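PDB 3NHT: D7 protein from Anopheles stephensi, which binds and sequesters cysteinyl leukotrienes and thromboxane A2 analogues, blunting the host response while the female mosquito takes blood. Local coordinates for residues Y13-C18 / K53-G58; V76-Y81 / R128-G133; V92-K97 / N121-L126. All coordinates share one frame; numbering follows the deposited sequence.

Contact 1: residues Y13-C18 / K53-G58; sequences YVYKRC and KCVLTG. With U46 ((5E)-7-{6-[(1E)-3-hydroxyoct-1-enyl]-2-oxabicyclo[2.2.1]hept-5-yl}hept-5-enoic acid), chain B.
Helix segments 13-18 and 53-58 run nearly antiparallel, their axes 9.2 Å apart at closest approach and their directions 153° apart, with Val14 facing Gly58 at one end and Cys18 facing Cys54 at the other. The two cysteines are joined covalently: Cys18 SG and Cys54 SG lie 2.0 Å apart, and a disulfide torsion of -88° gives the bridge close to the usual right-angled twist. The sulfurs reach each other from unlike settings, since Cys54 SG stands anti to its own nitrogen (chi1 -176°) while Cys18 SG lies beside its nitrogen and anti to its carbonyl carbon. A turn away, Val14 lies against bare backbone: CG2 is 3.4 Å from Gly58 O, and CG1 rests on Gly58 CA at 3.7 Å, an approach that the missing side chain of the glycine permits. Between these two points Val55 uses both branches. Its CG2 packs 3.8 Å from Cys18 CB, and its CG1 sits at the edge of the Tyr15 ring, 3.8 Å from Tyr15 CE1. One face of that ring receives CAH of the bound U46, and Tyr15 CB comes 3.3 Å from U46 OAS, the ether oxygen of the bicycle. The Tyr15 hydroxyl is hydrogen-bonded to Tyr131 O, which ties down the far end of the ring. Val55 CB meets the tail of the ligand at CAM, 3.7 Å away. A disulfide-linked helix pair lining a lipid pocket is characteristic of the PBP/GOBP odorant-binding fold, here holding a thromboxane A2 analogue.

Contact 2: residues V76-Y81 / R128-G133; sequences VQYQAY and RQLYHG. With U46 ((5E)-7-{6-[(1E)-3-hydroxyoct-1-enyl]-2-oxabicyclo[2.2.1]hept-5-yl}hept-5-enoic acid), chain B.
Helix segment 76-81 packs against the end of helix 109-130, where residues 128-130 are still helical and Tyr131 is the first to leave helical geometry; the backbones come nearest at Tyr78 and Leu130, with CA atoms 5.6 Å apart. Gln77 makes the largest single contribution. Its chain, bent at chi2 (70°), turns the amide so that NE2 donates to Leu130 O at 2.9 Å in a nearly straight bond (167°), the acceptor lying in the amide plane. A water donates to both Gln77 O and Leu130 O, so this helix-end carbonyl accepts twice. The same Gln77 amide stacks almost parallel to the Tyr131 ring, with CG over its face 3.8 Å from the centroid, while OE1 accepts from the backbone N of Leu6. Beyond it, the His132 ring directs its edge at the face of Tyr81 in a T-shaped pair, centroids 4.7 Å apart and planes at 84°. On the other flank the CD2 branch of Leu130 touches Tyr78 CD1 at 3.7 Å. Past the helix end the chain folds back: Arg128 grips Gly133 O side-on through NE and NH2, at 2.9 and 3.0 Å, and Gly133 N bonds to Arg128 O. Gly133 O in turn comes 3.1 Å from CAN of U46. This helix terminus thus forms part of the wall of the eicosanoid pocket, and Gly133 is itself a leukotriene C4-binding residue.

Contact 3: residues V92-K97 / N121-L126; sequences VTEYQK and NRFVNL
Phe123 lies across the backbone of Glu94 and Tyr95 where two helices of the all-helical PBP/GOBP-type fold, 89-101 and 109-130, pack with their segment axes 10.4 Å apart and 137° between their directions. Tyr95 CA stands over the centre of the Phe123 ring, 3.7 Å from its centroid, and Phe123 CZ reaches Glu94 C at 3.4 Å. The Tyr95 ring swings away from its backbone N (chi1 -176°), which brings one of its faces against Phe123 CB in a second CH-pi contact. The two rings are slid so far past each other that they barely overlap, with planes 30° apart. The Tyr95 hydroxyl is hydrogen-bonded to that of Tyr116.

The aliphatic contacts centre on Leu126. Its CD2 meets Tyr95 CB at 3.8 Å, and its CD1 touches Val92 CG2 at 4.1 Å, Leu126 and Val92 crossing at about a right angle.

Polar contacts lie along the outer side and run through water. Glu94 OE1 lies 4.1 Å from Arg122 NH2, beyond a salt bridge and well out of the guanidinium plane, so no N-H points at it and any attraction is probably through charge alone; Glu94 OE2 has its salt bridge with Lys90. One water donates to Glu94 O and is weakly held by Arg122 NH1; another donates to Glu94 OE1 at 2.6 Å and accepts from Arg122 NH2 at 3.2 Å.

In the fold
From the N terminus, contact 1 closes first, bringing helix 46-58 back to helix 8-22. Contact 2 opens later, from helix 73-85, and closes only at the end of helix 109-130. Contact 3 falls wholly within that span, joining helix 89-101 to an earlier part of helix 109-130, so this long helix serves both. Contacts 2 and 3 meet where Tyr78 packs on Val92 and Leu130 on Tyr95. Contacts 1 and 2 meet where the Tyr15 hydroxyl reaches segment 128-133, and both touch U46. Contact 3 lies farther out, its Tyr95 side chain about 8 Å from the ligand.

Contact 1: residues Y13-C18 / K53-G58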
# COMPACT_ATOMS: atom_id res chain seq x y z
N TYR A 13 2.81 3.17 0.64
CA TYR A 13 1.59 2.51 0.19
C TYR A 13 0.37 3.39 0.42
O TYR A 13 -0.47 3.58 -0.46
CB TYR A 13 1.40 1.14 0.88
CG TYR A 13 0.14 0.46 0.40
CD1 TYR A 13 0.17 -0.42 -0.68
CD2 TYR A 13 -1.09 0.73 1.01
CE1 TYR A 13 -1.00 -1.03 -1.14
CE2 TYR A 13 -2.26 0.14 0.56
CZ TYR A 13 -2.21 -0.73 -0.51
OH TYR A 13 -3.38 -1.33 -0.97
N VAL A 14 0.27 3.96 1.62
CA VAL A 14 -0.85 4.83 1.95
C VAL A 14 -0.94 5.99 0.98
O VAL A 14 -2.01 6.26 0.43
CB VAL A 14 -0.76 5.34 3.40
CG1 VAL A 14 -1.74 6.49 3.62
CG2 VAL A 14 -1.04 4.21 4.39
N TYR A 15 0.19 6.66 0.75
CA TYR A 15 0.18 7.83 -0.12
C TYR A 15 -0.22 7.46 -1.54
O TYR A 15 -1.05 8.13 -2.14
CB TYR A 15 1.54 8.56 -0.14
CG TYR A 15 2.05 8.99 1.23
CD1 TYR A 15 1.24 9.71 2.12
CD2 TYR A 15 3.36 8.70 1.62
CE1 TYR A 15 1.71 10.08 3.38
CE2 TYR A 15 3.84 9.08 2.88
CZ TYR A 15 3.01 9.78 3.74
OH TYR A 15 3.45 10.16 4.99
N LYS A 16 0.35 6.38 -2.07
CA LYS A 16 0.09 6.03 -3.47
C LYS A 16 -1.34 5.54 -3.67
O LYS A 16 -1.97 5.89 -4.67
CB LYS A 16 1.13 5.06 -4.04
CG LYS A 16 1.09 3.63 -3.52
CD LYS A 16 0.45 2.67 -4.52
CE LYS A 16 0.56 1.22 -4.02
NZ LYS A 16 -0.04 0.24 -4.97
N ARG A 17 -1.87 4.78 -2.71
CA ARG A 17 -3.24 4.30 -2.82
C ARG A 17 -4.21 5.48 -2.74
O ARG A 17 -5.22 5.52 -3.46
CB ARG A 17 -3.54 3.21 -1.79
CG ARG A 17 -4.99 2.75 -1.77
CD ARG A 17 -5.48 2.26 -3.13
NE ARG A 17 -6.80 1.64 -2.99
CZ ARG A 17 -7.00 0.34 -2.84
NH1 ARG A 17 -5.98 -0.51 -2.83
NH2 ARG A 17 -8.24 -0.11 -2.69
N CYS A 18 -3.89 6.45 -1.89
CA CYS A 18 -4.74 7.63 -1.79
C CYS A 18 -4.69 8.48 -3.06
O CYS A 18 -5.72 8.99 -3.50
CB CYS A 18 -4.43 8.44 -0.53
SG CYS A 18 -4.95 7.61 1.00
N LYS A 53 -8.73 12.90 4.14
CA LYS A 53 -9.32 11.84 4.96
C LYS A 53 -8.67 10.48 4.66
O LYS A 53 -8.37 9.70 5.56
CB LYS A 53 -10.84 11.78 4.76
CG LYS A 53 -11.47 10.60 5.49
CD LYS A 53 -12.99 10.63 5.53
CE LYS A 53 -13.47 9.42 6.32
NZ LYS A 53 -14.95 9.35 6.47
N CYS A 54 -8.41 10.22 3.38
CA CYS A 54 -7.77 8.98 2.98
C CYS A 54 -6.39 8.82 3.64
O CYS A 54 -6.09 7.75 4.18
CB CYS A 54 -7.64 8.94 1.45
SG CYS A 54 -6.96 7.40 0.80
N VAL A 55 -5.58 9.87 3.62
CA VAL A 55 -4.24 9.77 4.16
C VAL A 55 -4.27 9.68 5.68
O VAL A 55 -3.55 8.86 6.26
CB VAL A 55 -3.33 10.91 3.67
CG1 VAL A 55 -1.94 10.81 4.30
CG2 VAL A 55 -3.21 10.89 2.15
N LEU A 56 -5.12 10.49 6.32
CA LEU A 56 -5.26 10.43 7.77
C LEU A 56 -5.69 9.03 8.23
O LEU A 56 -5.20 8.52 9.25
CB LEU A 56 -6.24 11.50 8.29
CG LEU A 56 -5.78 12.95 8.15
CD1 LEU A 56 -6.94 13.92 8.28
CD2 LEU A 56 -4.71 13.28 9.18
N THR A 57 -6.58 8.41 7.46
CA THR A 57 -7.05 7.07 7.78
C THR A 57 -5.94 6.05 7.56
O THR A 57 -5.72 5.19 8.40
CB THR A 57 -8.30 6.73 6.94
OG1 THR A 57 -9.34 7.66 7.27
CG2 THR A 57 -8.80 5.31 7.24
N GLY A 58 -5.23 6.15 6.43
CA GLY A 58 -4.18 5.19 6.13
C GLY A 58 -3.00 5.27 7.08
O GLY A 58 -2.44 4.25 7.49
OAX U46 B . 10.87 6.99 -1.15
CAW U46 B . 10.25 7.91 -2.01
OAY U46 B . 10.64 8.05 -3.33
CAR U46 B . 9.10 8.81 -1.53
CAQ U46 B . 9.11 8.93 -0.00
CAP U46 B . 7.90 9.77 0.42
CAO U46 B . 8.18 11.22 -0.01
CAN U46 B . 7.02 12.06 -0.18
CAF U46 B . 5.56 11.63 0.04
CAD U46 B . 4.74 12.24 -1.12
CAC U46 B . 5.19 11.72 -2.49
CAB U46 B . 3.97 11.44 -3.32
CAT U46 B . 4.97 10.22 -2.62
OAS U46 B . 3.55 9.74 -2.45
CAA U46 B . 2.82 11.08 -2.38
CAE U46 B . 3.26 11.80 -1.10
CAG U46 B . 2.33 12.96 -0.72
CAH U46 B . 1.91 13.08 0.64
CAI U46 B . 1.02 14.26 0.98
OAU U46 B . 0.16 14.85 -0.13
CAJ U46 B . 0.27 14.14 2.29
CAK U46 B . -0.43 15.41 2.77
CAL U46 B . -1.25 15.34 4.06
CAM U46 B . -2.53 14.51 4.06
CAV U46 B . -3.28 14.43 5.39

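Contact 2: residues V76-Y81 / R128-G133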
# COMPACT_ATOMS: atom_id res chain seq x y z
N VAL A 76 4.08 7.28 19.52
CA VAL A 76 4.47 5.90 19.20
C VAL A 76 5.18 5.86 17.84
O VAL A 76 6.24 5.25 17.69
CB VAL A 76 3.27 4.94 19.22
CG1 VAL A 76 3.66 3.54 18.76
CG2 VAL A 76 2.63 4.90 20.61
N GLN A 77 4.58 6.52 16.84
CA GLN A 77 5.20 6.63 15.52
C GLN A 77 6.60 7.26 15.62
O GLN A 77 7.55 6.76 15.01
CB GLN A 77 4.32 7.46 14.58
CG GLN A 77 4.88 7.60 13.16
CD GLN A 77 4.83 6.30 12.37
OE1 GLN A 77 4.09 5.38 12.70
NE2 GLN A 77 5.64 6.22 11.31
N TYR A 78 6.70 8.34 16.38
CA TYR A 78 7.98 8.99 16.63
C TYR A 78 9.00 8.06 17.28
O TYR A 78 10.12 7.93 16.79
CB TYR A 78 7.77 10.23 17.52
CG TYR A 78 9.05 10.79 18.11
CD1 TYR A 78 10.06 11.27 17.28
CD2 TYR A 78 9.23 10.85 19.48
CE1 TYR A 78 11.23 11.80 17.81
CE2 TYR A 78 10.41 11.38 20.03
CZ TYR A 78 11.40 11.85 19.18
OH TYR A 78 12.56 12.38 19.68
N GLN A 79 8.62 7.43 18.39
CA GLN A 79 9.55 6.58 19.15
C GLN A 79 10.14 5.45 18.32
O GLN A 79 11.31 5.10 18.50
CB GLN A 79 8.87 6.02 20.40
CG GLN A 79 8.59 7.07 21.45
CD GLN A 79 9.86 7.56 22.14
OE1 GLN A 79 10.81 6.80 22.30
NE2 GLN A 79 9.85 8.82 22.56
N ALA A 80 9.34 4.89 17.41
CA ALA A 80 9.79 3.75 16.61
C ALA A 80 10.98 4.05 15.70
O ALA A 80 11.74 3.14 15.38
CB ALA A 80 8.63 3.18 15.80
N TYR A 81 11.15 5.31 15.29
CA TYR A 81 12.20 5.67 14.33
C TYR A 81 13.01 6.90 14.75
O TYR A 81 13.75 7.45 13.94
CB TYR A 81 11.62 5.87 12.91
CG TYR A 81 10.72 4.73 12.47
CD1 TYR A 81 11.25 3.51 12.01
CD2 TYR A 81 9.34 4.84 12.59
CE1 TYR A 81 10.40 2.46 11.64
CE2 TYR A 81 8.49 3.79 12.23
CZ TYR A 81 9.02 2.62 11.77
OH TYR A 81 8.12 1.62 11.44
N ARG A 128 6.14 14.98 8.04
CA ARG A 128 6.90 14.35 6.96
C ARG A 128 8.09 13.55 7.47
O ARG A 128 8.48 12.55 6.86
CB ARG A 128 7.34 15.38 5.92
CG ARG A 128 6.17 16.08 5.24
CD ARG A 128 6.62 17.06 4.16
NE ARG A 128 7.17 16.35 3.02
CZ ARG A 128 7.49 16.90 1.85
NH1 ARG A 128 7.33 18.20 1.66
NH2 ARG A 128 7.97 16.14 0.88
N GLN A 129 8.68 13.97 8.59
CA GLN A 129 9.71 13.17 9.24
C GLN A 129 9.12 11.93 9.89
O GLN A 129 9.59 10.81 9.68
CB GLN A 129 10.49 13.99 10.27
CG GLN A 129 11.37 15.08 9.66
CD GLN A 129 12.39 14.52 8.70
OE1 GLN A 129 13.15 13.61 9.06
NE2 GLN A 129 12.43 15.04 7.48
N LEU A 130 8.05 12.12 10.66
CA LEU A 130 7.48 11.00 11.41
C LEU A 130 6.91 9.92 10.52
O LEU A 130 7.06 8.73 10.81
CB LEU A 130 6.40 11.45 12.41
CG LEU A 130 6.85 12.44 13.48
CD1 LEU A 130 5.72 12.61 14.49
CD2 LEU A 130 8.14 12.00 14.17
N TYR A 131 6.23 10.34 9.44
CA TYR A 131 5.52 9.42 8.57
C TYR A 131 6.18 9.18 7.21
O TYR A 131 5.52 8.84 6.23
CB TYR A 131 4.05 9.86 8.43
CG TYR A 131 3.25 9.73 9.72
CD1 TYR A 131 2.68 8.51 10.10
CD2 TYR A 131 3.10 10.81 10.58
CE1 TYR A 131 1.96 8.38 11.29
CE2 TYR A 131 2.38 10.70 11.78
CZ TYR A 131 1.82 9.48 12.12
OH TYR A 131 1.12 9.37 13.30
N HIS A 132 7.50 9.35 7.17
CA HIS A 132 8.31 8.92 6.03
C HIS A 132 7.82 9.56 4.74
O HIS A 132 7.63 8.90 3.71
CB HIS A 132 8.34 7.38 5.96
CG HIS A 132 8.52 6.74 7.30
ND1 HIS A 132 9.56 7.08 8.14
CD2 HIS A 132 7.78 5.82 7.96
CE1 HIS A 132 9.45 6.38 9.26
NE2 HIS A 132 8.39 5.60 9.16
N GLY A 133 7.61 10.86 4.83
CA GLY A 133 7.09 11.67 3.73
C GLY A 133 8.11 12.56 3.04
O GLY A 133 7.75 13.58 2.47
OAX U46 B . 10.87 6.99 -1.15
CAW U46 B . 10.25 7.91 -2.01
OAY U46 B . 10.64 8.05 -3.33
CAR U46 B . 9.10 8.81 -1.53
CAQ U46 B . 9.11 8.93 -0.00
CAP U46 B . 7.90 9.77 0.42
CAO U46 B . 8.18 11.22 -0.01
CAN U46 B . 7.02 12.06 -0.18
CAF U46 B . 5.56 11.63 0.04
CAD U46 B . 4.74 12.24 -1.12
CAC U46 B . 5.19 11.72 -2.49
CAB U46 B . 3.97 11.44 -3.32
CAT U46 B . 4.97 10.22 -2.62
OAS U46 B . 3.55 9.74 -2.45
CAA U46 B . 2.82 11.08 -2.38
CAE U46 B . 3.26 11.80 -1.10
CAG U46 B . 2.33 12.96 -0.72
CAH U46 B . 1.91 13.08 0.64
CAI U46 B . 1.02 14.26 0.98
OAU U46 B . 0.16 14.85 -0.13
CAJ U46 B . 0.27 14.14 2.29
CAK U46 B . -0.43 15.41 2.77
CAL U46 B . -1.25 15.34 4.06
CAM U46 B . -2.53 14.51 4.06
CAV U46 B . -3.28 14.43 5.39
O HOH W 1 8.79 8.24 12.98

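Contact 3: residues V92-K97 / N121-L126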
# COMPACT_ATOMS: atom_id res chain seq x y z
N VAL A 92 7.11 16.84 18.87
CA VAL A 92 6.23 15.67 18.82
C VAL A 92 5.09 15.80 19.83
O VAL A 92 3.93 15.54 19.49
CB VAL A 92 7.04 14.37 19.05
CG1 VAL A 92 6.12 13.16 19.20
CG2 VAL A 92 8.02 14.15 17.90
N THR A 93 5.41 16.21 21.05
CA THR A 93 4.41 16.46 22.08
C THR A 93 3.41 17.54 21.65
O THR A 93 2.20 17.39 21.86
CB THR A 93 5.10 16.83 23.40
OG1 THR A 93 5.69 15.65 23.94
CG2 THR A 93 4.12 17.42 24.41
N GLU A 94 3.92 18.61 21.04
CA GLU A 94 3.05 19.69 20.57
C GLU A 94 2.12 19.22 19.44
O GLU A 94 0.95 19.62 19.39
CB GLU A 94 3.88 20.92 20.15
CG GLU A 94 4.62 21.61 21.31
CD GLU A 94 5.85 22.42 20.88
OE1 GLU A 94 6.27 22.38 19.70
OE2 GLU A 94 6.42 23.09 21.77
N TYR A 95 2.62 18.36 18.56
CA TYR A 95 1.81 17.78 17.49
C TYR A 95 0.71 16.90 18.08
O TYR A 95 -0.46 17.03 17.72
CB TYR A 95 2.74 17.01 16.55
CG TYR A 95 2.16 16.38 15.30
CD1 TYR A 95 0.99 16.86 14.68
CD2 TYR A 95 2.85 15.35 14.68
CE1 TYR A 95 0.52 16.26 13.51
CE2 TYR A 95 2.39 14.76 13.52
CZ TYR A 95 1.23 15.22 12.94
OH TYR A 95 0.82 14.59 11.78
N GLN A 96 1.10 16.01 18.99
CA GLN A 96 0.15 15.20 19.75
C GLN A 96 -0.95 16.06 20.38
O GLN A 96 -2.14 15.75 20.27
CB GLN A 96 0.90 14.41 20.83
CG GLN A 96 0.00 13.66 21.80
CD GLN A 96 0.76 13.15 23.00
OE1 GLN A 96 1.83 13.66 23.35
NE2 GLN A 96 0.20 12.14 23.67
N LYS A 97 -0.55 17.15 21.04
CA LYS A 97 -1.50 18.00 21.74
C LYS A 97 -2.44 18.72 20.78
O LYS A 97 -3.64 18.81 21.04
CB LYS A 97 -0.77 18.97 22.67
CG LYS A 97 -0.25 18.24 23.93
CD LYS A 97 0.85 19.00 24.66
CE LYS A 97 0.33 20.24 25.34
NZ LYS A 97 1.41 20.84 26.21
N ASN A 121 -0.78 22.62 8.83
CA ASN A 121 -0.03 23.83 8.52
C ASN A 121 1.05 24.14 9.55
O ASN A 121 2.11 24.66 9.20
CB ASN A 121 -0.97 25.01 8.29
CG ASN A 121 -1.51 25.05 6.87
OD1 ASN A 121 -2.71 24.91 6.64
ND2 ASN A 121 -0.62 25.26 5.91
N ARG A 122 0.80 23.79 10.81
CA ARG A 122 1.77 23.99 11.88
C ARG A 122 2.89 22.93 11.87
O ARG A 122 4.06 23.25 12.08
CB ARG A 122 1.07 24.00 13.24
CG ARG A 122 2.00 24.32 14.40
CD ARG A 122 1.23 24.64 15.68
NE ARG A 122 2.18 24.71 16.80
CZ ARG A 122 1.89 24.46 18.07
NH1 ARG A 122 0.67 24.13 18.43
NH2 ARG A 122 2.87 24.53 18.97
N PHE A 123 2.52 21.68 11.60
CA PHE A 123 3.44 20.56 11.82
C PHE A 123 3.78 19.79 10.56
O PHE A 123 4.24 18.66 10.64
CB PHE A 123 2.86 19.60 12.87
CG PHE A 123 2.74 20.21 14.24
CD1 PHE A 123 3.86 20.41 15.03
CD2 PHE A 123 1.49 20.58 14.73
CE1 PHE A 123 3.74 20.99 16.29
CE2 PHE A 123 1.36 21.15 16.00
CZ PHE A 123 2.48 21.35 16.78
N VAL A 124 3.59 20.40 9.38
CA VAL A 124 3.84 19.67 8.14
C VAL A 124 5.24 19.04 8.07
O VAL A 124 5.38 17.86 7.78
CB VAL A 124 3.53 20.51 6.86
CG1 VAL A 124 4.32 21.82 6.82
CG2 VAL A 124 3.77 19.68 5.59
N ASN A 125 6.27 19.81 8.39
CA ASN A 125 7.62 19.27 8.30
C ASN A 125 7.86 18.12 9.26
O ASN A 125 8.42 17.09 8.86
CB ASN A 125 8.67 20.37 8.44
CG ASN A 125 8.63 21.34 7.29
OD1 ASN A 125 8.44 20.95 6.13
ND2 ASN A 125 8.81 22.62 7.59
N LEU A 126 7.40 18.26 10.50
CA LEU A 126 7.51 17.17 11.47
C LEU A 126 6.74 15.94 10.99
O LEU A 126 7.23 14.81 11.09
CB LEU A 126 6.99 17.62 12.84
CG LEU A 126 6.89 16.54 13.92
CD1 LEU A 126 8.27 15.97 14.25
CD2 LEU A 126 6.23 17.11 15.18
O HOH W 2 0.32 22.01 20.58
O HOH W 3 5.71 23.94 17.69